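Local structure of exopolysaccharide biosynthesis protein (Pantoea stewartii subsp. stewartii DC283, 6TGF) at residues Phe67-Ile73 against Gln103-Lys109; Gly77-Arg81 against Ala129-Glu133; Ile87-Arg92 against Ala120-Asn125. The protein modifies biofilm glycans, probably as a hydrolase of the bacterium's own exopolysaccharide, and has a parallel beta-helix fold like that of bacteriophage tailspikes. All coordinates share one frame; numbering follows the deposited sequence.

Interaction 1 (Phe67-Ile73 against Gln103-Lys109); sequences FQGKLWI and QPITLNK
Gly69 and Leu107 pair through their backbones as an antiparallel hydrogen-bonded couple, with Leu107 O lying 3.0 Å from Gly69 N. Leu71 and Ile105 form the next hydrogen-bonded pair, and Lys70 faces Thr106 in the non-hydrogen-bonded position between them. The axes of strands 69-73 and 105-107 run 141° apart, so the strands are antiparallel but noticeably skewed.

The Leu107 side chain can be followed outward. Its CB approaches CE1 of Phe67 at 4.0 Å, near the plane of the ring and at its edge. CG lies beside the backbone N (chi1 -58°), and this turn carries the branch along the strand toward Leu71, where CG comes within reach of Leu71 CB. At the tip, CD1 is 3.9 Å from that same Leu71 CB. Leu71 CB also packs against Ile105 CB, so the Leu71, Ile105 and Leu107 side chains form a continuous apolar row on one face. Leu132, in strand 129-134, covers part of this row.

Two further groups hold the far end. Pro104, preceded by a cis peptide bond, lies over one face of the Trp72 indole: its CB is 3.7 Å from the centroid of the five-membered ring, 25° off the normal, a CH-pi contact. Its CG meets CD of Lys70 at 3.6 Å. Beyond regular pairing, the Gln103 amide imitates another strand residue. OE1 accepts from Ile73 N at 2.7 Å, while NE2 donates to Ile73 O at 3.1 Å, a partner almost in the amide plane.

Chemically, the contact combines main-chain pairing with a side-chain amide that binds both polar atoms of the Ile73 backbone, whose O is also met by the backbone N of Ile87. The hydrogen bonding thus carries on at Ile73, two residues past the Leu71-Ile105 pair, through a side chain instead of a main chain.

Interaction 2 (Gly77-Arg81 against Ala129-Glu133); sequences GSDAR and AMALE
Glu133 OE2 lies 3.2 Å from Arg81 NE, the nearest polar approach between the two segments. The oxygen stands well out of the guanidinium plane and no N-H points at it, so the pair is a salt bridge held by charge alone. The two side chains cross at about a right angle, and the carboxylate and guanidinium planes are 26° apart.

Arg81 reaches this position through a chain that bends at chi3 (-59°), which swings the guanidinium back over the loop. The second acid, Asp79, comes from that side: its OD2 is 3.4 Å from Arg81 NH2 and lies above one face of the guanidinium, again a purely electrostatic contact. Asp79, Arg81 and Glu133 thus form a small salt-bridge network, in which flanking carboxylates would be expected to stabilise the positive charge of the arginine. Asp79 is used twice, because its OD1 also accepts from Arg81 N at 3.3 Å, with the donor above the carboxylate plane.

Beneath the charged layer the contact is apolar. Arg81 CG rests on CB of Ala131 at 3.4 Å, and Ala80 CB sits between two methyls, 4.1 Å from Ala129 CB and 4.2 Å from Ala131 CB. Ala129 and Ala131 project toward the loop, whereas Met130 and Leu132 project from the other face of the strand, where they meet Leu71 and Phe67 respectively. Trp72 of the neighbouring strand 69-74 touches Ala80, Arg81 and Glu133, extending the surface on which the loop lies.

The bond from Arg81 N to Asp79 OD1, two residues back, defines an Asx turn. It shapes the loop that follows strand 69-74 as that loop folds over the alanine face of strand 129-134, within the antiparallel four-stranded sheet of the head-binding region.

Interaction 3 (Ile87-Arg92 against Ala120-Asn125); sequences IPVFLR and AALIAN
Arg92 and Ala121 are set one over the other: the alanine CB lies 3.4 Å above the guanidinium plane, offset toward its rim, with NH2 its nearest atom at 3.6 Å. The arginine reaches this place by extending away from the backbone N (chi1 177°) and then bending at chi3 (82°), which folds the flat group back over the methyl. Closer to the main chain, Arg92 CB touches CD1 of Ile123 at 3.6 Å. Arg92, Ala121, Ile123 and Phe90 thus share one face, although the Phe90 ring meets Ile123 chiefly at its carbonyl, CD2 lying 3.6 Å from Ile123 O, and only loosely at the side chain.

On the opposite face Leu91 sends CD1 between two partners, Ala120 CB at 3.9 Å and Leu122 CD2 at 4.0 Å. Val89 and Leu122 cross at a slant, with CG1 of the valine against CB of the leucine. At the far end Ile87 CD1 meets Asn125 CB, the two side chains lying nearly perpendicular.

Backbone bonds fix this register: Phe90 N donates to Ile123 O at 2.9 Å, and Arg92 N to Ala121 O at 2.8 Å, each pair returning a second bond.

Within the five-stranded antiparallel sheet, strand 89-92 lies between 98-101 and 121-124, and 121-124 in turn borders 48-51. Phe115 of helix 109-117 covers the Leu91, Ala120 and Leu122 side.

From the N terminus, the first segments of all three interactions come in order (67-73, 77-81, 87-92) before any partner is met. Interaction 1 closes first, when 103-109 returns to 67-73. Interaction 3 closes next at 120-125, after helix 109-117, and interaction 2 last at 129-133. Interaction 3 is therefore nested inside the loop of interaction 2, while interaction 1 crosses both. Interactions 1 and 2 meet on one sheet, where strands 69-74 and 129-134 are neighbours: Trp72 N lies 2.8 Å from Ala131 O. Interaction 3 belongs to the five-stranded sheet, joined to interaction 1 where Ile87 N approaches Ile73 O at 3.2 Å.

Interaction 1 (Phe67-Ile73 against Gln103-Lys109)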
ATOM      1  N   PHE B  67      15.243  51.820  37.267  1.00 51.40           N
ATOM      2  CA  PHE B  67      16.661  52.083  36.897  1.00 50.89           C
ATOM      3  C   PHE B  67      16.973  53.581  36.992  1.00 50.56           C
ATOM      4  O   PHE B  67      16.215  54.402  36.435  1.00 50.29           O
ATOM      5  CB  PHE B  67      16.997  51.588  35.488  1.00 50.46           C
ATOM      6  CG  PHE B  67      18.427  51.847  35.081  1.00 50.29           C
ATOM      7  CD1 PHE B  67      18.786  53.038  34.470  1.00 49.93           C
ATOM      8  CD2 PHE B  67      19.422  50.916  35.336  1.00 50.40           C
ATOM      9  CE1 PHE B  67      20.102  53.285  34.111  1.00 49.83           C
ATOM     10  CE2 PHE B  67      20.737  51.164  34.973  1.00 50.10           C
ATOM     11  CZ  PHE B  67      21.075  52.346  34.362  1.00 49.96           C
ATOM     12  N   GLN B  68      18.068  53.910  37.685  1.00 50.47           N
ATOM     13  CA  GLN B  68      18.718  55.247  37.692  1.00 50.31           C
ATOM     14  C   GLN B  68      20.207  55.056  37.390  1.00 50.04           C
ATOM     15  O   GLN B  68      20.808  54.132  37.973  1.00 50.43           O
ATOM     16  CB  GLN B  68      18.512  55.943  39.038  1.00 50.78           C
ATOM     17  CG  GLN B  68      17.122  56.539  39.202  1.00 50.96           C
ATOM     18  CD  GLN B  68      16.816  56.903  40.634  1.00 51.45           C
ATOM     19  OE1 GLN B  68      16.748  58.075  40.993  1.00 51.63           O
ATOM     20  NE2 GLN B  68      16.634  55.891  41.465  1.00 51.89           N
ATOM     21  N   GLY B  69      20.776  55.883  36.510  1.00 49.37           N
ATOM     22  CA  GLY B  69      22.187  55.759  36.100  1.00 48.86           C
ATOM     23  C   GLY B  69      22.600  56.785  35.062  1.00 47.92           C
ATOM     24  O   GLY B  69      21.956  57.850  34.987  1.00 47.04           O
ATOM     25  N   LYS B  70      23.649  56.465  34.299  1.00 47.68           N
ATOM     26  CA  LYS B  70      24.335  57.389  33.356  1.00 47.43           C
ATOM     27  C   LYS B  70      24.648  56.654  32.050  1.00 46.58           C
ATOM     28  O   LYS B  70      25.218  55.549  32.120  1.00 46.58           O
ATOM     29  CB  LYS B  70      25.623  57.926  33.987  1.00 48.06           C
ATOM     30  CG  LYS B  70      25.484  58.478  35.402  1.00 48.67           C
ATOM     31  CD  LYS B  70      26.175  59.808  35.601  1.00 49.02           C
ATOM     32  CE  LYS B  70      26.592  60.061  37.034  1.00 49.59           C
ATOM     33  NZ  LYS B  70      27.228  61.391  37.181  1.00 49.73           N
ATOM     34  N   LEU B  71      24.301  57.261  30.908  1.00 45.68           N
ATOM     35  CA  LEU B  71      24.527  56.715  29.542  1.00 44.95           C
ATOM     36  C   LEU B  71      25.645  57.511  28.855  1.00 44.47           C
ATOM     37  O   LEU B  71      25.597  58.758  28.893  1.00 44.18           O
ATOM     38  CB  LEU B  71      23.214  56.791  28.754  1.00 44.51           C
ATOM     39  CG  LEU B  71      23.273  56.329  27.297  1.00 44.34           C
ATOM     40  CD1 LEU B  71      23.623  54.851  27.201  1.00 44.39           C
ATOM     41  CD2 LEU B  71      21.956  56.609  26.590  1.00 44.06           C
ATOM     42  N   TRP B  72      26.609  56.803  28.259  1.00 44.18           N
ATOM     43  CA  TRP B  72      27.737  57.365  27.465  1.00 43.96           C
ATOM     44  C   TRP B  72      27.630  56.877  26.017  1.00 43.44           C
ATOM     45  O   TRP B  72      27.410  55.669  25.822  1.00 43.17           O
ATOM     46  CB  TRP B  72      29.086  56.958  28.072  1.00 44.43           C
ATOM     47  CG  TRP B  72      29.493  57.706  29.304  1.00 44.63           C
ATOM     48  CD1 TRP B  72      30.188  58.879  29.362  1.00 44.89           C
ATOM     49  CD2 TRP B  72      29.271  57.305  30.667  1.00 44.75           C
ATOM     50  NE1 TRP B  72      30.403  59.242  30.665  1.00 45.02           N
ATOM     51  CE2 TRP B  72      29.855  58.294  31.488  1.00 44.97           C
ATOM     52  CE3 TRP B  72      28.634  56.216  31.271  1.00 44.90           C
ATOM     53  CZ2 TRP B  72      29.810  58.227  32.879  1.00 45.20           C
ATOM     54  CZ3 TRP B  72      28.596  56.147  32.647  1.00 45.18           C
ATOM     55  CH2 TRP B  72      29.176  57.140  33.438  1.00 45.31           C
ATOM     56  N   ILE B  73      27.784  57.788  25.053  1.00 43.25           N
ATOM     57  CA  ILE B  73      27.926  57.482  23.597  1.00 43.19           C
ATOM     58  C   ILE B  73      29.312  57.973  23.166  1.00 43.58           C
ATOM     59  O   ILE B  73      29.507  59.201  23.099  1.00 43.64           O
ATOM     60  CB  ILE B  73      26.803  58.137  22.765  1.00 42.86           C
ATOM     61  CG1 ILE B  73      25.427  58.008  23.426  1.00 42.57           C
ATOM     62  CG2 ILE B  73      26.801  57.594  21.343  1.00 42.81           C
ATOM     63  CD1 ILE B  73      24.924  56.588  23.554  1.00 42.53           C
ATOM     64  N   GLN B 103      27.141  64.941  28.048  1.00 41.58           N
ATOM     65  CA  GLN B 103      27.325  63.561  28.567  1.00 41.15           C
ATOM     66  C   GLN B 103      28.053  63.630  29.909  1.00 41.06           C
ATOM     67  O   GLN B 103      28.799  64.574  30.158  1.00 41.23           O
ATOM     68  CB  GLN B 103      28.086  62.718  27.546  1.00 41.17           C
ATOM     69  CG  GLN B 103      27.395  62.649  26.191  1.00 40.97           C
ATOM     70  CD  GLN B 103      27.945  61.540  25.329  1.00 41.00           C
ATOM     71  OE1 GLN B 103      28.037  60.390  25.751  1.00 41.19           O
ATOM     72  NE2 GLN B 103      28.315  61.880  24.106  1.00 40.89           N
ATOM     73  N   PRO B 104      27.863  62.647  30.820  1.00 40.86           N
ATOM     74  CA  PRO B 104      26.986  61.501  30.578  1.00 40.70           C
ATOM     75  C   PRO B 104      25.495  61.863  30.616  1.00 40.27           C
ATOM     76  O   PRO B 104      25.140  62.803  31.302  1.00 40.28           O
ATOM     77  CB  PRO B 104      27.314  60.551  31.736  1.00 40.97           C
ATOM     78  CG  PRO B 104      27.766  61.467  32.850  1.00 41.12           C
ATOM     79  CD  PRO B 104      28.489  62.601  32.150  1.00 41.10           C
ATOM     80  N   ILE B 105      24.673  61.108  29.882  1.00 40.01           N
ATOM     81  CA  ILE B 105      23.193  61.296  29.805  1.00 39.91           C
ATOM     82  C   ILE B 105      22.561  60.605  31.018  1.00 39.90           C
ATOM     83  O   ILE B 105      22.718  59.376  31.143  1.00 39.77           O
ATOM     84  CB  ILE B 105      22.626  60.765  28.473  1.00 39.78           C
ATOM     85  CG1 ILE B 105      23.359  61.369  27.272  1.00 39.71           C
ATOM     86  CG2 ILE B 105      21.121  60.995  28.398  1.00 39.67           C
ATOM     87  CD1 ILE B 105      22.897  60.850  25.931  1.00 39.74           C
ATOM     88  N   THR B 106      21.883  61.376  31.871  1.00 39.95           N
ATOM     89  CA  THR B 106      21.190  60.894  33.095  1.00 40.18           C
ATOM     90  C   THR B 106      19.924  60.133  32.687  1.00 40.16           C
ATOM     91  O   THR B 106      19.102  60.716  31.955  1.00 39.96           O
ATOM     92  CB  THR B 106      20.861  62.062  34.033  1.00 40.35           C
ATOM     93  OG1 THR B 106      22.082  62.736  34.339  1.00 40.52           O
ATOM     94  CG2 THR B 106      20.190  61.626  35.316  1.00 40.60           C
ATOM     95  N   LEU B 107      19.782  58.885  33.146  1.00 40.57           N
ATOM     96  CA  LEU B 107      18.590  58.027  32.907  1.00 40.83           C
ATOM     97  C   LEU B 107      17.851  57.801  34.230  1.00 41.31           C
ATOM     98  O   LEU B 107      18.501  57.397  35.211  1.00 41.48           O
ATOM     99  CB  LEU B 107      19.029  56.694  32.295  1.00 40.77           C
ATOM    100  CG  LEU B 107      19.805  56.771  30.979  1.00 40.48           C
ATOM    101  CD1 LEU B 107      19.970  55.382  30.382  1.00 40.44           C
ATOM    102  CD2 LEU B 107      19.127  57.693  29.976  1.00 40.32           C
ATOM    103  N   ASN B 108      16.541  58.064  34.235  1.00 41.68           N
ATOM    104  CA  ASN B 108      15.611  57.838  35.375  1.00 42.19           C
ATOM    105  C   ASN B 108      14.179  57.909  34.832  1.00 42.50           C
ATOM    106  O   ASN B 108      14.012  58.415  33.705  1.00 42.65           O
ATOM    107  CB  ASN B 108      15.864  58.825  36.520  1.00 42.26           C
ATOM    108  CG  ASN B 108      15.783  60.277  36.099  1.00 42.00           C
ATOM    109  OD1 ASN B 108      14.853  60.680  35.406  1.00 41.99           O
ATOM    110  ND2 ASN B 108      16.748  61.074  36.528  1.00 41.90           N
ATOM    111  N   LYS B 109      13.191  57.426  35.594  1.00 43.01           N
ATOM    112  CA  LYS B 109      11.775  57.328  35.142  1.00 43.13           C
ATOM    113  C   LYS B 109      11.331  58.671  34.547  1.00 42.66           C
ATOM    114  O   LYS B 109      10.778  58.661  33.429  1.00 42.63           O
ATOM    115  CB  LYS B 109      10.838  56.919  36.283  1.00 43.83           C
ATOM    116  CG  LYS B 109       9.358  56.987  35.927  1.00 44.33           C
ATOM    117  CD  LYS B 109       8.459  56.135  36.788  1.00 45.02           C
ATOM    118  CE  LYS B 109       6.992  56.399  36.522  1.00 45.44           C
ATOM    119  NZ  LYS B 109       6.485  57.538  37.322  1.00 45.72           N
TER
HETATM  120  O   HOH W   1      13.650  54.853  36.794  1.00 39.10           O

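Interaction 2 (Gly77-Arg81 against Ala129-Glu133)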
ATOM      1  N   GLY B  77      35.449  51.808  19.138  1.00 48.07           N
ATOM      2  CA  GLY B  77      36.750  51.189  19.458  1.00 48.89           C
ATOM      3  C   GLY B  77      37.314  51.644  20.796  1.00 49.41           C
ATOM      4  O   GLY B  77      38.478  51.294  21.078  1.00 50.09           O
ATOM      5  N   SER B  78      36.535  52.381  21.597  1.00 49.45           N
ATOM      6  CA  SER B  78      36.966  52.983  22.889  1.00 49.89           C
ATOM      7  C   SER B  78      35.947  52.684  23.994  1.00 49.96           C
ATOM      8  O   SER B  78      34.796  52.349  23.663  1.00 49.46           O
ATOM      9  CB  SER B  78      37.166  54.469  22.742  1.00 49.87           C
ATOM     10  OG  SER B  78      35.922  55.136  22.579  1.00 49.23           O
ATOM     11  N   ASP B  79      36.365  52.804  25.258  1.00 50.64           N
ATOM     12  CA  ASP B  79      35.456  52.907  26.431  1.00 50.83           C
ATOM     13  C   ASP B  79      34.872  54.324  26.432  1.00 50.88           C
ATOM     14  O   ASP B  79      35.649  55.278  26.632  1.00 51.24           O
ATOM     15  CB  ASP B  79      36.183  52.578  27.740  1.00 51.26           C
ATOM     16  CG  ASP B  79      35.309  52.654  28.984  1.00 51.21           C
ATOM     17  OD1 ASP B  79      34.092  52.887  28.839  1.00 50.98           O
ATOM     18  OD2 ASP B  79      35.853  52.480  30.092  1.00 51.45           O
ATOM     19  N   ALA B  80      33.559  54.447  26.215  1.00 50.61           N
ATOM     20  CA  ALA B  80      32.836  55.724  26.001  1.00 50.60           C
ATOM     21  C   ALA B  80      32.860  56.593  27.267  1.00 50.80           C
ATOM     22  O   ALA B  80      32.589  57.801  27.145  1.00 50.54           O
ATOM     23  CB  ALA B  80      31.420  55.444  25.561  1.00 50.26           C
ATOM     24  N   ARG B  81      33.161  56.006  28.430  1.00 51.61           N
ATOM     25  CA  ARG B  81      33.142  56.692  29.751  1.00 52.27           C
ATOM     26  C   ARG B  81      34.419  57.518  29.947  1.00 52.53           C
ATOM     27  O   ARG B  81      34.359  58.523  30.684  1.00 52.40           O
ATOM     28  CB  ARG B  81      33.008  55.674  30.888  1.00 52.96           C
ATOM     29  CG  ARG B  81      31.835  54.715  30.741  1.00 53.18           C
ATOM     30  CD  ARG B  81      31.491  54.044  32.056  1.00 53.85           C
ATOM     31  NE  ARG B  81      32.626  53.302  32.590  1.00 54.67           N
ATOM     32  CZ  ARG B  81      32.970  52.066  32.236  1.00 55.18           C
ATOM     33  NH1 ARG B  81      32.266  51.397  31.338  1.00 55.00           N
ATOM     34  NH2 ARG B  81      34.027  51.495  32.791  1.00 55.88           N
ATOM     35  N   ALA B 129      30.807  53.590  20.359  1.00 42.51           N
ATOM     36  CA  ALA B 129      30.879  52.858  21.644  1.00 43.39           C
ATOM     37  C   ALA B 129      29.717  53.324  22.523  1.00 43.84           C
ATOM     38  O   ALA B 129      29.324  54.501  22.401  1.00 43.55           O
ATOM     39  CB  ALA B 129      32.204  53.112  22.318  1.00 43.75           C
ATOM     40  N   MET B 130      29.188  52.437  23.369  1.00 44.79           N
ATOM     41  CA  MET B 130      28.083  52.752  24.310  1.00 45.44           C
ATOM     42  C   MET B 130      28.374  52.104  25.667  1.00 45.72           C
ATOM     43  O   MET B 130      28.714  50.903  25.693  1.00 45.64           O
ATOM     44  CB  MET B 130      26.739  52.252  23.773  1.00 45.94           C
ATOM     45  CG  MET B 130      25.544  52.799  24.532  1.00 46.31           C
ATOM     46  SD  MET B 130      23.992  52.025  24.021  1.00 47.04           S
ATOM     47  CE  MET B 130      23.556  53.060  22.625  1.00 46.71           C
ATOM     48  N   ALA B 131      28.246  52.884  26.745  1.00 46.05           N
ATOM     49  CA  ALA B 131      28.477  52.459  28.144  1.00 46.67           C
ATOM     50  C   ALA B 131      27.304  52.917  29.015  1.00 46.94           C
ATOM     51  O   ALA B 131      26.903  54.091  28.902  1.00 46.70           O
ATOM     52  CB  ALA B 131      29.786  53.021  28.639  1.00 46.89           C
ATOM     53  N   LEU B 132      26.772  52.009  29.840  1.00 47.75           N
ATOM     54  CA  LEU B 132      25.697  52.292  30.825  1.00 48.37           C
ATOM     55  C   LEU B 132      26.185  51.899  32.222  1.00 49.41           C
ATOM     56  O   LEU B 132      26.592  50.733  32.401  1.00 49.22           O
ATOM     57  CB  LEU B 132      24.438  51.510  30.437  1.00 48.24           C
ATOM     58  CG  LEU B 132      23.214  51.733  31.326  1.00 48.14           C
ATOM     59  CD1 LEU B 132      22.728  53.172  31.247  1.00 47.95           C
ATOM     60  CD2 LEU B 132      22.095  50.778  30.947  1.00 48.23           C
ATOM     61  N   GLU B 133      26.164  52.854  33.158  1.00 50.67           N
ATOM     62  CA  GLU B 133      26.358  52.629  34.615  1.00 51.86           C
ATOM     63  C   GLU B 133      25.036  52.912  35.333  1.00 52.46           C
ATOM     64  O   GLU B 133      24.253  53.735  34.817  1.00 52.07           O
ATOM     65  CB  GLU B 133      27.443  53.548  35.182  1.00 52.21           C
ATOM     66  CG  GLU B 133      28.846  53.209  34.716  1.00 52.59           C
ATOM     67  CD  GLU B 133      29.951  53.971  35.429  1.00 53.02           C
ATOM     68  OE1 GLU B 133      29.650  55.017  36.039  1.00 53.07           O
ATOM     69  OE2 GLU B 133      31.111  53.514  35.375  1.00 53.33           O
TER

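Interaction 3 (Ile87-Arg92 against Ala120-Asn125)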
ATOM      1  N   ILE B  87      31.545  61.278  21.890  1.00 46.86           N
ATOM      2  CA  ILE B  87      31.214  61.894  20.567  1.00 46.09           C
ATOM      3  C   ILE B  87      29.941  62.724  20.726  1.00 45.20           C
ATOM      4  O   ILE B  87      29.168  62.497  21.655  1.00 44.82           O
ATOM      5  CB  ILE B  87      31.086  60.825  19.459  1.00 45.94           C
ATOM      6  CG1 ILE B  87      29.924  59.856  19.700  1.00 45.58           C
ATOM      7  CG2 ILE B  87      32.405  60.091  19.279  1.00 46.31           C
ATOM      8  CD1 ILE B  87      29.481  59.112  18.459  1.00 45.52           C
ATOM      9  N   PRO B  88      29.684  63.716  19.840  1.00 44.47           N
ATOM     10  CA  PRO B  88      28.490  64.553  19.959  1.00 43.80           C
ATOM     11  C   PRO B  88      27.191  63.747  19.807  1.00 43.06           C
ATOM     12  O   PRO B  88      27.086  62.965  18.876  1.00 42.88           O
ATOM     13  CB  PRO B  88      28.635  65.595  18.838  1.00 43.98           C
ATOM     14  CG  PRO B  88      29.629  64.990  17.866  1.00 44.32           C
ATOM     15  CD  PRO B  88      30.527  64.099  18.697  1.00 44.50           C
ATOM     16  N   VAL B  89      26.258  63.944  20.745  1.00 42.45           N
ATOM     17  CA  VAL B  89      24.880  63.368  20.741  1.00 41.79           C
ATOM     18  C   VAL B  89      23.889  64.534  20.746  1.00 41.36           C
ATOM     19  O   VAL B  89      24.079  65.461  21.556  1.00 41.16           O
ATOM     20  CB  VAL B  89      24.649  62.438  21.948  1.00 41.70           C
ATOM     21  CG1 VAL B  89      23.310  61.719  21.866  1.00 41.55           C
ATOM     22  CG2 VAL B  89      25.774  61.432  22.113  1.00 41.99           C
ATOM     23  N   PHE B  90      22.877  64.482  19.876  1.00 41.18           N
ATOM     24  CA  PHE B  90      21.839  65.533  19.715  1.00 41.06           C
ATOM     25  C   PHE B  90      20.474  64.963  20.116  1.00 40.93           C
ATOM     26  O   PHE B  90      20.080  63.909  19.580  1.00 40.64           O
ATOM     27  CB  PHE B  90      21.844  66.063  18.280  1.00 41.00           C
ATOM     28  CG  PHE B  90      23.217  66.395  17.758  1.00 40.99           C
ATOM     29  CD1 PHE B  90      23.843  67.582  18.103  1.00 41.06           C
ATOM     30  CD2 PHE B  90      23.897  65.508  16.939  1.00 41.04           C
ATOM     31  CE1 PHE B  90      25.112  67.879  17.631  1.00 41.24           C
ATOM     32  CE2 PHE B  90      25.165  65.808  16.468  1.00 41.18           C
ATOM     33  CZ  PHE B  90      25.770  66.992  16.813  1.00 41.30           C
ATOM     34  N   LEU B  91      19.792  65.638  21.046  1.00 41.23           N
ATOM     35  CA  LEU B  91      18.399  65.322  21.459  1.00 41.46           C
ATOM     36  C   LEU B  91      17.437  66.051  20.518  1.00 42.06           C
ATOM     37  O   LEU B  91      17.468  67.295  20.494  1.00 41.88           O
ATOM     38  CB  LEU B  91      18.175  65.751  22.914  1.00 41.20           C
ATOM     39  CG  LEU B  91      16.745  65.598  23.434  1.00 41.07           C
ATOM     40  CD1 LEU B  91      16.322  64.139  23.471  1.00 40.91           C
ATOM     41  CD2 LEU B  91      16.595  66.225  24.810  1.00 41.00           C
ATOM     42  N   ARG B  92      16.631  65.293  19.768  1.00 43.13           N
ATOM     43  CA  ARG B  92      15.517  65.815  18.932  1.00 44.34           C
ATOM     44  C   ARG B  92      14.243  65.849  19.783  1.00 45.00           C
ATOM     45  O   ARG B  92      13.958  64.832  20.441  1.00 44.71           O
ATOM     46  CB  ARG B  92      15.329  64.941  17.689  1.00 44.63           C
ATOM     47  CG  ARG B  92      14.156  65.348  16.810  1.00 45.15           C
ATOM     48  CD  ARG B  92      14.002  64.406  15.633  1.00 45.48           C
ATOM     49  NE  ARG B  92      13.292  63.186  15.993  1.00 45.54           N
ATOM     50  CZ  ARG B  92      13.265  62.078  15.258  1.00 45.75           C
ATOM     51  NH1 ARG B  92      13.925  62.020  14.113  1.00 45.95           N
ATOM     52  NH2 ARG B  92      12.583  61.026  15.675  1.00 45.69           N
ATOM     53  N   ALA B 120      10.807  61.934  21.432  1.00 37.62           N
ATOM     54  CA  ALA B 120      12.188  62.437  21.253  1.00 37.21           C
ATOM     55  C   ALA B 120      13.071  61.339  20.653  1.00 36.85           C
ATOM     56  O   ALA B 120      12.643  60.174  20.643  1.00 36.74           O
ATOM     57  CB  ALA B 120      12.733  62.918  22.574  1.00 37.13           C
ATOM     58  N   ALA B 121      14.257  61.712  20.169  1.00 36.66           N
ATOM     59  CA  ALA B 121      15.291  60.790  19.643  1.00 36.43           C
ATOM     60  C   ALA B 121      16.684  61.320  19.998  1.00 36.30           C
ATOM     61  O   ALA B 121      16.852  62.555  20.063  1.00 36.25           O
ATOM     62  CB  ALA B 121      15.133  60.629  18.151  1.00 36.49           C
ATOM     63  N   LEU B 122      17.632  60.409  20.228  1.00 36.15           N
ATOM     64  CA  LEU B 122      19.080  60.717  20.366  1.00 36.25           C
ATOM     65  C   LEU B 122      19.761  60.415  19.028  1.00 36.39           C
ATOM     66  O   LEU B 122      19.850  59.224  18.673  1.00 36.38           O
ATOM     67  CB  LEU B 122      19.679  59.878  21.500  1.00 36.16           C
ATOM     68  CG  LEU B 122      19.156  60.182  22.904  1.00 36.15           C
ATOM     69  CD1 LEU B 122      19.791  59.256  23.929  1.00 36.15           C
ATOM     70  CD2 LEU B 122      19.402  61.635  23.283  1.00 36.22           C
ATOM     71  N   ILE B 123      20.187  61.458  18.305  1.00 36.57           N
ATOM     72  CA  ILE B 123      20.936  61.341  17.018  1.00 36.78           C
ATOM     73  C   ILE B 123      22.438  61.364  17.323  1.00 36.89           C
ATOM     74  O   ILE B 123      22.873  62.225  18.117  1.00 36.78           O
ATOM     75  CB  ILE B 123      20.526  62.445  16.018  1.00 36.91           C
ATOM     76  CG1 ILE B 123      19.082  62.269  15.540  1.00 36.92           C
ATOM     77  CG2 ILE B 123      21.491  62.509  14.843  1.00 37.14           C
ATOM     78  CD1 ILE B 123      18.088  63.154  16.243  1.00 36.97           C
ATOM     79  N   ALA B 124      23.190  60.446  16.709  1.00 37.04           N
ATOM     80  CA  ALA B 124      24.667  60.343  16.787  1.00 37.30           C
ATOM     81  C   ALA B 124      25.172  59.442  15.655  1.00 37.62           C
ATOM     82  O   ALA B 124      24.337  58.960  14.862  1.00 37.40           O
ATOM     83  CB  ALA B 124      25.077  59.815  18.140  1.00 37.19           C
ATOM     84  N   ASN B 125      26.489  59.236  15.582  1.00 38.16           N
ATOM     85  CA  ASN B 125      27.147  58.332  14.600  1.00 38.53           C
ATOM     86  C   ASN B 125      26.628  56.916  14.828  1.00 38.46           C
ATOM     87  O   ASN B 125      26.698  56.417  15.948  1.00 38.35           O
ATOM     88  CB  ASN B 125      28.673  58.399  14.720  1.00 38.86           C
ATOM     89  CG  ASN B 125      29.402  57.775  13.549  1.00 39.16           C
ATOM     90  OD1 ASN B 125      28.928  56.814  12.947  1.00 39.07           O
ATOM     91  ND2 ASN B 125      30.569  58.308  13.228  1.00 39.54           N
TER